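TRNA (adenine(22)-N(1))-methyltransferase (PDB 6Q56) catalyses the S-adenosyl-L-methionine-dependent methylation of adenosine 22 in tRNA, at N1 of the base. Local coordinates at residues I104-K109 and Y134-A139; G97-A102 and A126-E131; V13-P18 and N40-G45. The protein carries 2 engineered substitutions. One frame throughout, in Å; residues are numbered along the deposited sequence.

Contact 1 of 3, residues I104-K109 and Y134-A139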
loop_
_atom_site.group_PDB
_atom_site.type_symbol
_atom_site.label_atom_id
_atom_site.label_comp_id
_atom_site.label_asym_id
_atom_site.label_seq_id
_atom_site.Cartn_x
_atom_site.Cartn_y
_atom_site.Cartn_z
ATOM N N ILE A 104 1.629 -7.679 7.447
ATOM C CA ILE A 104 2.897 -8.161 6.938
ATOM C C ILE A 104 4.032 -7.306 7.502
ATOM O O ILE A 104 5.016 -7.828 8.006
ATOM C CB ILE A 104 2.902 -8.171 5.398
ATOM C CG1 ILE A 104 2.010 -9.297 4.890
ATOM C CG2 ILE A 104 4.306 -8.334 4.855
ATOM C CD1 ILE A 104 1.731 -9.250 3.409
ATOM N N LEU A 105 3.888 -5.991 7.422
ATOM C CA LEU A 105 4.910 -5.086 7.928
ATOM C C LEU A 105 5.167 -5.288 9.417
ATOM O O LEU A 105 6.303 -5.336 9.849
ATOM C CB LEU A 105 4.517 -3.630 7.698
ATOM C CG LEU A 105 4.766 -2.951 6.350
ATOM C CD1 LEU A 105 6.056 -3.378 5.685
ATOM C CD2 LEU A 105 3.594 -3.110 5.414
ATOM N N GLU A 106 4.102 -5.396 10.196
ATOM C CA GLU A 106 4.228 -5.568 11.637
ATOM C C GLU A 106 4.816 -6.922 12.014
ATOM O O GLU A 106 5.643 -7.010 12.904
ATOM C CB GLU A 106 2.877 -5.372 12.313
ATOM C CG GLU A 106 2.872 -5.622 13.812
ATOM C CD GLU A 106 3.668 -4.599 14.595
ATOM O OE1 GLU A 106 3.912 -3.501 14.083
ATOM O OE2 GLU A 106 4.048 -4.901 15.734
ATOM N N ALA A 107 4.388 -7.971 11.334
ATOM C CA ALA A 107 4.877 -9.309 11.627
ATOM C C ALA A 107 6.352 -9.468 11.296
ATOM O O ALA A 107 7.041 -10.259 11.915
ATOM C CB ALA A 107 4.062 -10.346 10.880
ATOM N N GLY A 108 6.834 -8.720 10.317
ATOM C CA GLY A 108 8.220 -8.827 9.926
ATOM C C GLY A 108 9.054 -7.580 10.080
ATOM O O GLY A 108 10.021 -7.405 9.362
ATOM N N LYS A 109 8.698 -6.715 11.015
ATOM C CA LYS A 109 9.459 -5.494 11.208
ATOM C C LYS A 109 10.839 -5.765 11.781
ATOM O O LYS A 109 11.656 -4.868 11.857
ATOM C CB LYS A 109 8.705 -4.497 12.075
ATOM C CG LYS A 109 8.365 -4.959 13.470
ATOM C CD LYS A 109 7.624 -3.851 14.190
ATOM C CE LYS A 109 7.194 -4.257 15.580
ATOM N NZ LYS A 109 6.699 -3.082 16.335
ATOM N N TYR A 134 2.968 5.455 10.823
ATOM C CA TYR A 134 3.103 6.512 11.809
ATOM C C TYR A 134 3.649 5.987 13.133
ATOM O O TYR A 134 4.196 6.730 13.924
ATOM C CB TYR A 134 1.760 7.204 12.027
ATOM C CG TYR A 134 1.852 8.435 12.870
ATOM C CD1 TYR A 134 2.085 9.669 12.300
ATOM C CD2 TYR A 134 1.716 8.365 14.238
ATOM C CE1 TYR A 134 2.176 10.802 13.073
ATOM C CE2 TYR A 134 1.809 9.490 15.020
ATOM C CZ TYR A 134 2.034 10.707 14.432
ATOM O OH TYR A 134 2.119 11.827 15.206
ATOM N N LYS A 135 3.310 4.746 13.426
ATOM C CA LYS A 135 3.667 4.136 14.686
ATOM C C LYS A 135 5.094 3.654 14.688
ATOM O O LYS A 135 5.758 3.693 15.704
ATOM C CB LYS A 135 2.706 2.985 14.988
ATOM C CG LYS A 135 3.200 1.977 16.004
ATOM C CD LYS A 135 2.164 0.910 16.295
ATOM C CE LYS A 135 2.121 -0.151 15.211
ATOM N NZ LYS A 135 3.219 -1.140 15.329
ATOM N N GLU A 136 5.562 3.174 13.541
ATOM C CA GLU A 136 6.924 2.669 13.432
ATOM C C GLU A 136 7.870 3.781 13.003
ATOM O O GLU A 136 8.999 3.522 12.584
ATOM C CB GLU A 136 6.985 1.516 12.429
ATOM C CG GLU A 136 6.106 0.331 12.793
ATOM C CD GLU A 136 6.510 -0.315 14.104
ATOM O OE1 GLU A 136 7.534 0.104 14.684
ATOM O OE2 GLU A 136 5.805 -1.241 14.555
ATOM N N ARG A 137 7.403 5.020 13.110
ATOM C CA ARG A 137 7.773 6.472 12.867
ATOM C C ARG A 137 8.082 6.906 11.402
ATOM O O ARG A 137 8.440 8.055 11.139
ATOM C CB ARG A 137 8.864 7.017 13.842
ATOM C CG ARG A 137 8.469 6.953 15.309
ATOM C CD ARG A 137 9.571 7.496 16.205
ATOM N NE ARG A 137 9.883 8.891 15.910
ATOM C CZ ARG A 137 9.289 9.928 16.491
ATOM N NH1 ARG A 137 8.348 9.730 17.404
ATOM N NH2 ARG A 137 9.636 11.165 16.161
ATOM N N TYR A 138 7.930 5.959 10.483
ATOM C CA TYR A 138 8.181 6.203 9.071
ATOM C C TYR A 138 7.543 7.509 8.617
ATOM O O TYR A 138 6.624 8.024 9.253
ATOM C CB TYR A 138 7.648 5.045 8.225
ATOM C CG TYR A 138 8.336 3.725 8.494
ATOM C CD1 TYR A 138 9.484 3.366 7.801
ATOM C CD2 TYR A 138 7.837 2.840 9.439
ATOM C CE1 TYR A 138 10.117 2.161 8.043
ATOM C CE2 TYR A 138 8.463 1.633 9.687
ATOM C CZ TYR A 138 9.602 1.298 8.986
ATOM O OH TYR A 138 10.229 0.097 9.230
ATOM N N ALA A 139 8.045 8.034 7.507
ATOM C CA ALA A 139 7.553 9.264 6.944
ATOM C C ALA A 139 7.069 8.995 5.527
ATOM O O ALA A 139 7.784 8.425 4.715
ATOM C CB ALA A 139 8.646 10.305 6.934
#
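Glu136 and Lys109 meet across the contact, Lys109 NZ donating to Glu136 OE2 at 2.7 Å on the syn side of the carboxylate, 18° out of its plane. Running extended beyond CG, the Lys109 chain carries NZ to that oxygen and passes it with CD. The same Glu136 OE2 takes a second bond from Lys135 NZ, also 2.7 Å, coming from above the plane. Lys135, its chain bent near the tip, donates in addition to Glu106 OE1 at 2.8 Å, an oxygen that Trp132 NE1 also grips. Lys109 NZ further pairs with Glu106 OE2 at 3.3 Å, which completes a four-residue salt-bridge network. The ammonium groups probably offset the repulsion between Glu106 OE1 and Glu136 OE2, two acceptors only 3.0 Å apart. An alanine in place of Glu136 would probably leave the ammonium groups of Lys109 and Lys135, 4.1 Å apart, without the carboxylate they share, and Lys109 freer to swing. Around this compact knot of charges the contact is loose: the closest CA atoms, of Lys109 and Glu136, stand 8.8 Å apart, and Lys135 is exposed to solvent. The network ties the C-terminal region of helix 98-107, and the residues just after it, to that of helix 127-135 at the surface, while beneath it Leu105 packs on Ile93 of strand 90-96 and on Trp132, and Ala139 bonds through its backbone to Glu159 of strand 151-159.

Contact 2 of 3, residues G97-A102 and A126-E131. With NI (nickel (II) ion), chain E.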
loop_
_atom_site.group_PDB
_atom_site.type_symbol
_atom_site.label_atom_id
_atom_site.label_comp_id
_atom_site.label_asym_id
_atom_site.label_seq_id
_atom_site.Cartn_x
_atom_site.Cartn_y
_atom_site.Cartn_z
ATOM N N GLY A 97 -4.865 -6.083 0.569
ATOM C CA GLY A 97 -5.660 -5.169 1.351
ATOM C C GLY A 97 -4.739 -4.474 2.322
ATOM O O GLY A 97 -3.718 -5.031 2.706
ATOM N N GLY A 98 -5.101 -3.262 2.714
ATOM C CA GLY A 98 -4.312 -2.483 3.648
ATOM C C GLY A 98 -4.061 -3.216 4.947
ATOM O O GLY A 98 -2.977 -3.148 5.498
ATOM N N ALA A 99 -5.070 -3.927 5.427
ATOM C CA ALA A 99 -4.945 -4.684 6.662
ATOM C C ALA A 99 -3.830 -5.717 6.559
ATOM O O ALA A 99 -3.014 -5.838 7.453
ATOM C CB ALA A 99 -6.257 -5.352 7.016
ATOM N N LEU A 100 -3.804 -6.462 5.464
ATOM C CA LEU A 100 -2.784 -7.482 5.272
ATOM C C LEU A 100 -1.400 -6.868 5.190
ATOM O O LEU A 100 -0.477 -7.341 5.821
ATOM C CB LEU A 100 -3.057 -8.297 4.014
ATOM C CG LEU A 100 -2.057 -9.423 3.750
ATOM C CD1 LEU A 100 -1.909 -10.340 4.954
ATOM C CD2 LEU A 100 -2.480 -10.212 2.527
ATOM N N ILE A 101 -1.271 -5.815 4.398
ATOM C CA ILE A 101 -0.000 -5.132 4.238
ATOM C C ILE A 101 0.503 -4.679 5.598
ATOM O O ILE A 101 1.652 -4.894 5.936
ATOM C CB ILE A 101 -0.115 -3.946 3.263
ATOM C CG1 ILE A 101 -0.310 -4.461 1.837
ATOM C CG2 ILE A 101 1.124 -3.078 3.320
ATOM C CD1 ILE A 101 -0.568 -3.385 0.815
ATOM N N ALA A 102 -0.365 -4.059 6.378
ATOM C CA ALA A 102 0.015 -3.602 7.702
ATOM C C ALA A 102 0.414 -4.798 8.564
ATOM O O ALA A 102 1.346 -4.715 9.349
ATOM C CB ALA A 102 -1.113 -2.816 8.344
ATOM N N ALA A 126 -6.106 1.772 2.892
ATOM C CA ALA A 126 -4.791 2.171 2.962
ATOM C C ALA A 126 -4.531 2.745 4.405
ATOM O O ALA A 126 -3.380 2.813 4.847
ATOM C CB ALA A 126 -4.482 3.287 1.964
ATOM N N VAL A 127 -5.592 3.163 5.110
ATOM C CA VAL A 127 -5.482 3.713 6.447
ATOM C C VAL A 127 -4.693 2.809 7.399
ATOM O O VAL A 127 -3.915 3.296 8.196
ATOM C CB VAL A 127 -6.865 4.022 7.044
ATOM C CG1 VAL A 127 -7.735 2.787 7.069
ATOM C CG2 VAL A 127 -6.725 4.619 8.428
ATOM N N HIS A 128 -4.901 1.503 7.315
ATOM C CA HIS A 128 -4.196 0.571 8.183
ATOM C C HIS A 128 -2.688 0.705 8.006
ATOM O O HIS A 128 -1.925 0.520 8.939
ATOM C CB HIS A 128 -4.613 -0.870 7.898
ATOM C CG HIS A 128 -6.075 -1.129 8.061
ATOM N ND1 HIS A 128 -6.733 -0.965 9.257
ATOM C CD2 HIS A 128 -7.001 -1.575 7.182
ATOM C CE1 HIS A 128 -8.005 -1.280 9.105
ATOM N NE2 HIS A 128 -8.195 -1.653 7.854
ATOM N N ILE A 129 -2.271 1.021 6.789
ATOM C CA ILE A 129 -0.866 1.177 6.482
ATOM C C ILE A 129 -0.340 2.474 7.066
ATOM O O ILE A 129 0.743 2.507 7.628
ATOM C CB ILE A 129 -0.613 1.154 4.969
ATOM C CG1 ILE A 129 -1.011 -0.197 4.391
ATOM C CG2 ILE A 129 0.841 1.424 4.665
ATOM C CD1 ILE A 129 -0.801 -0.298 2.906
ATOM N N ARG A 130 -1.112 3.543 6.932
ATOM C CA ARG A 130 -0.700 4.834 7.454
ATOM C C ARG A 130 -0.584 4.791 8.973
ATOM O O ARG A 130 0.334 5.355 9.545
ATOM C CB ARG A 130 -1.648 5.940 7.004
ATOM C CG ARG A 130 -1.573 6.223 5.517
ATOM C CD ARG A 130 -2.378 7.445 5.121
ATOM N NE ARG A 130 -2.550 7.536 3.681
ATOM C CZ ARG A 130 -3.546 6.974 3.012
ATOM N NH1 ARG A 130 -4.466 6.278 3.649
ATOM N NH2 ARG A 130 -3.618 7.106 1.707
ATOM N N GLU A 131 -1.512 4.107 9.621
ATOM C CA GLU A 131 -1.480 3.997 11.066
ATOM C C GLU A 131 -0.230 3.245 11.492
ATOM O O GLU A 131 0.433 3.629 12.438
ATOM C CB GLU A 131 -2.739 3.313 11.588
ATOM C CG GLU A 131 -3.978 4.183 11.500
ATOM C CD GLU A 131 -5.218 3.507 12.039
ATOM O OE1 GLU A 131 -5.168 2.301 12.287
ATOM O OE2 GLU A 131 -6.244 4.184 12.208
HETATM NI NI NI E . -9.487 -2.565 6.721
HETATM O O HOH W 1 -10.692 -2.425 8.168
#
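His128 and Ile129 both start with the gamma atom beside their own backbone N and anti to the carbonyl carbon (CG of His128, chi1 -58°; CG1 of Ile129, chi1 -63°), which brings them against helix 98-107. His128 CD2 comes 3.5 Å from Ala99 N, and His128 CB lies against Gly98 O. Ile129 turns to the buried side, where its CD1 presses on Ile101 CG2 at 3.4 Å, tighter than usual for two carbons; its CG1 lies 3.7 Å from Gly98 O. Further along, Ala102 CB touches His128 O at 3.5 Å. The two helix segments run nearly side by side, their axes 7.7 Å apart and 28° from parallel. The lack of a side chain at Gly98 permits this closeness: Gly98 CA comes within 4.7 Å of Ala126 CA, and a CB on Gly98 would sit only 3.3 Å from Ala126 N. Beneath, Ile101 and Ile129 both pack on Leu120 and Pro122, so the pair seats the two helices on the central sheet of this Rossmann-like methyltransferase domain. At the other side His128 NE2 binds a nickel ion at 1.9 Å; His125 ND1 and a water molecule are further ligands, the water in the plane of the His128 ring. Van der Waals packing, apolar between Ile101 and Ile129, thus joins the helices, whereas coordination probably helps to fix the rotation of the imidazole, and with NE2 committed to nickel a neutral ring would probably carry its proton on ND1.

Contact 3 of 3, residues V13-P18 and N40-G45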
loop_
_atom_site.group_PDB
_atom_site.type_symbol
_atom_site.label_atom_id
_atom_site.label_comp_id
_atom_site.label_asym_id
_atom_site.label_seq_id
_atom_site.Cartn_x
_atom_site.Cartn_y
_atom_site.Cartn_z
ATOM N N VAL A 13 4.145 1.641 -9.018
ATOM C CA VAL A 13 4.949 1.141 -7.915
ATOM C C VAL A 13 6.425 1.123 -8.285
ATOM O O VAL A 13 7.264 1.587 -7.536
ATOM C CB VAL A 13 4.499 -0.273 -7.496
ATOM C CG1 VAL A 13 5.464 -0.881 -6.500
ATOM C CG2 VAL A 13 3.097 -0.236 -6.924
ATOM N N ALA A 14 6.724 0.576 -9.450
ATOM C CA ALA A 14 8.095 0.470 -9.928
ATOM C C ALA A 14 8.834 1.807 -9.974
ATOM O O ALA A 14 10.019 1.862 -9.698
ATOM C CB ALA A 14 8.124 -0.190 -11.299
ATOM N N GLU A 15 8.137 2.876 -10.330
ATOM C CA GLU A 15 8.758 4.189 -10.438
ATOM C C GLU A 15 9.355 4.716 -9.140
ATOM O O GLU A 15 10.174 5.621 -9.172
ATOM C CB GLU A 15 7.765 5.212 -10.978
ATOM C CG GLU A 15 7.200 4.891 -12.350
ATOM C CD GLU A 15 8.264 4.643 -13.399
ATOM O OE1 GLU A 15 9.338 5.264 -13.329
ATOM O OE2 GLU A 15 8.021 3.823 -14.304
ATOM N N TYR A 16 8.943 4.167 -8.005
ATOM C CA TYR A 16 9.461 4.628 -6.724
ATOM C C TYR A 16 10.621 3.797 -6.232
ATOM O O TYR A 16 11.123 4.022 -5.144
ATOM C CB TYR A 16 8.364 4.662 -5.670
ATOM C CG TYR A 16 7.364 5.752 -5.910
ATOM C CD1 TYR A 16 7.596 7.040 -5.467
ATOM C CD2 TYR A 16 6.201 5.502 -6.607
ATOM C CE1 TYR A 16 6.687 8.046 -5.697
ATOM C CE2 TYR A 16 5.289 6.499 -6.842
ATOM C CZ TYR A 16 5.535 7.767 -6.383
ATOM O OH TYR A 16 4.622 8.753 -6.628
ATOM N N ILE A 17 11.046 2.834 -7.033
ATOM C CA ILE A 17 12.167 2.004 -6.656
ATOM C C ILE A 17 13.422 2.845 -6.794
ATOM O O ILE A 17 13.703 3.369 -7.865
ATOM C CB ILE A 17 12.288 0.770 -7.549
ATOM C CG1 ILE A 17 11.080 -0.132 -7.358
ATOM C CG2 ILE A 17 13.558 0.010 -7.222
ATOM C CD1 ILE A 17 11.008 -1.251 -8.354
ATOM N N PRO A 18 14.178 3.003 -5.723
ATOM C CA PRO A 18 15.394 3.810 -5.815
ATOM C C PRO A 18 16.377 3.166 -6.780
ATOM O O PRO A 18 16.507 1.956 -6.795
ATOM C CB PRO A 18 15.940 3.798 -4.388
ATOM C CG PRO A 18 14.837 3.273 -3.540
ATOM C CD PRO A 18 14.064 2.354 -4.415
ATOM N N ASN A 40 15.063 -3.377 -16.446
ATOM C CA ASN A 40 15.148 -1.972 -16.786
ATOM C C ASN A 40 16.168 -1.261 -15.923
ATOM O O ASN A 40 16.220 -0.050 -15.890
ATOM C CB ASN A 40 13.785 -1.306 -16.657
ATOM C CG ASN A 40 12.801 -1.806 -17.685
ATOM O OD1 ASN A 40 12.515 -1.123 -18.659
ATOM N ND2 ASN A 40 12.287 -3.010 -17.481
ATOM N N HIS A 41 16.973 -2.044 -15.226
ATOM C CA HIS A 41 18.037 -1.534 -14.373
ATOM C C HIS A 41 17.568 -0.597 -13.277
ATOM O O HIS A 41 18.355 0.149 -12.713
ATOM C CB HIS A 41 19.097 -0.879 -15.245
ATOM C CG HIS A 41 19.376 -1.649 -16.494
ATOM N ND1 HIS A 41 18.995 -1.207 -17.742
ATOM C CD2 HIS A 41 19.949 -2.859 -16.682
ATOM C CE1 HIS A 41 19.342 -2.103 -18.646
ATOM N NE2 HIS A 41 19.925 -3.114 -18.029
ATOM N N LYS A 42 16.284 -0.656 -12.963
ATOM C CA LYS A 42 15.735 0.163 -11.907
ATOM C C LYS A 42 16.207 -0.420 -10.594
ATOM O O LYS A 42 16.415 0.291 -9.621
ATOM C CB LYS A 42 14.217 0.167 -11.960
ATOM C CG LYS A 42 13.636 0.885 -13.165
ATOM C CD LYS A 42 12.163 1.196 -12.969
ATOM C CE LYS A 42 11.937 1.968 -11.680
ATOM N NZ LYS A 42 12.698 3.246 -11.620
ATOM N N ALA A 43 16.378 -1.733 -10.579
ATOM C CA ALA A 43 16.844 -2.437 -9.397
ATOM C C ALA A 43 18.089 -3.226 -9.759
ATOM O O ALA A 43 18.215 -3.709 -10.873
ATOM C CB ALA A 43 15.768 -3.363 -8.870
ATOM N N SER A 44 19.013 -3.338 -8.819
ATOM C CA SER A 44 20.256 -4.055 -9.058
ATOM C C SER A 44 20.040 -5.540 -8.881
ATOM O O SER A 44 20.616 -6.355 -9.584
ATOM C CB SER A 44 21.341 -3.570 -8.105
ATOM O OG SER A 44 20.939 -3.699 -6.761
ATOM N N GLY A 45 19.195 -5.868 -7.922
ATOM C CA GLY A 45 18.855 -7.239 -7.622
ATOM C C GLY A 45 17.478 -7.267 -7.006
ATOM O O GLY A 45 16.953 -6.220 -6.646
#
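Ile17 meets Lys42 from a type I beta turn, Ala14 to Ile17; the backbone bond Tyr16 N to Val13 O, 3.1 Å, overlaps this turn. Lys42 gives most to the contact. Its chain is bent at both outer torsions (chi3 54° for CE, chi4 58° for NZ), curling the methylenes over the turn. In the model CE lies 4.3 Å from Ile17 CB and 4.1 Å from Glu15 CA, but it also comes too close to the carbonyl of Ala14, so its exact place is doubtful. Ile17, with CG2 anti to its backbone N, sets that methyl 3.7 Å from Lys42 O and, more loosely, 4.4 Å from Ala43 CB. Ile17 and Ala43 also share Ala37 of helix 32-39 and Met23 of strand 21-26 as neighbours. The contact thus joins the chain before strand 21-26 to the start of strand 43-50, at the N-terminal ends of two neighbouring parallel strands linked by a beta-alpha-beta crossover through helix 32-39. Glu15 OE1 and Lys42 NZ stay 4.3 Å apart, beyond a salt bridge, while Glu15 OE2 is hydrogen-bonded to Gln11 NE2. Two acceptors, Pro18 O and Lys42 O, come within 3.3 Å of each other, probably a mildly unfavourable pairing. Cohesion across this contact therefore rests mainly on hydrocarbon, with at most a weak, longer-range pull between the charges of Glu15 and Lys42.

How the contacts relate
From the N terminus, contact 3 comes first: it closes a loop holding strand 21-26 and helix 32-39, and is complete before either other contact opens. Contacts 2 and 1 follow as a crossed pair, their segments alternating along the chain: 97-102, 104-109, 126-131, 134-139. Both loops contain strand 117-122, and both contacts join helix 98-107 to helix 127-135, contact 2 at the N-terminal ends and contact 1 at the C-terminal ends, with centres about 10 Å apart. Contact 3 lies about 22 Å from contact 1 and 23 Å from contact 2, centre to centre, and ties the chain leading from helix 8-14 to strand 21-26 to the start of strand 43-50.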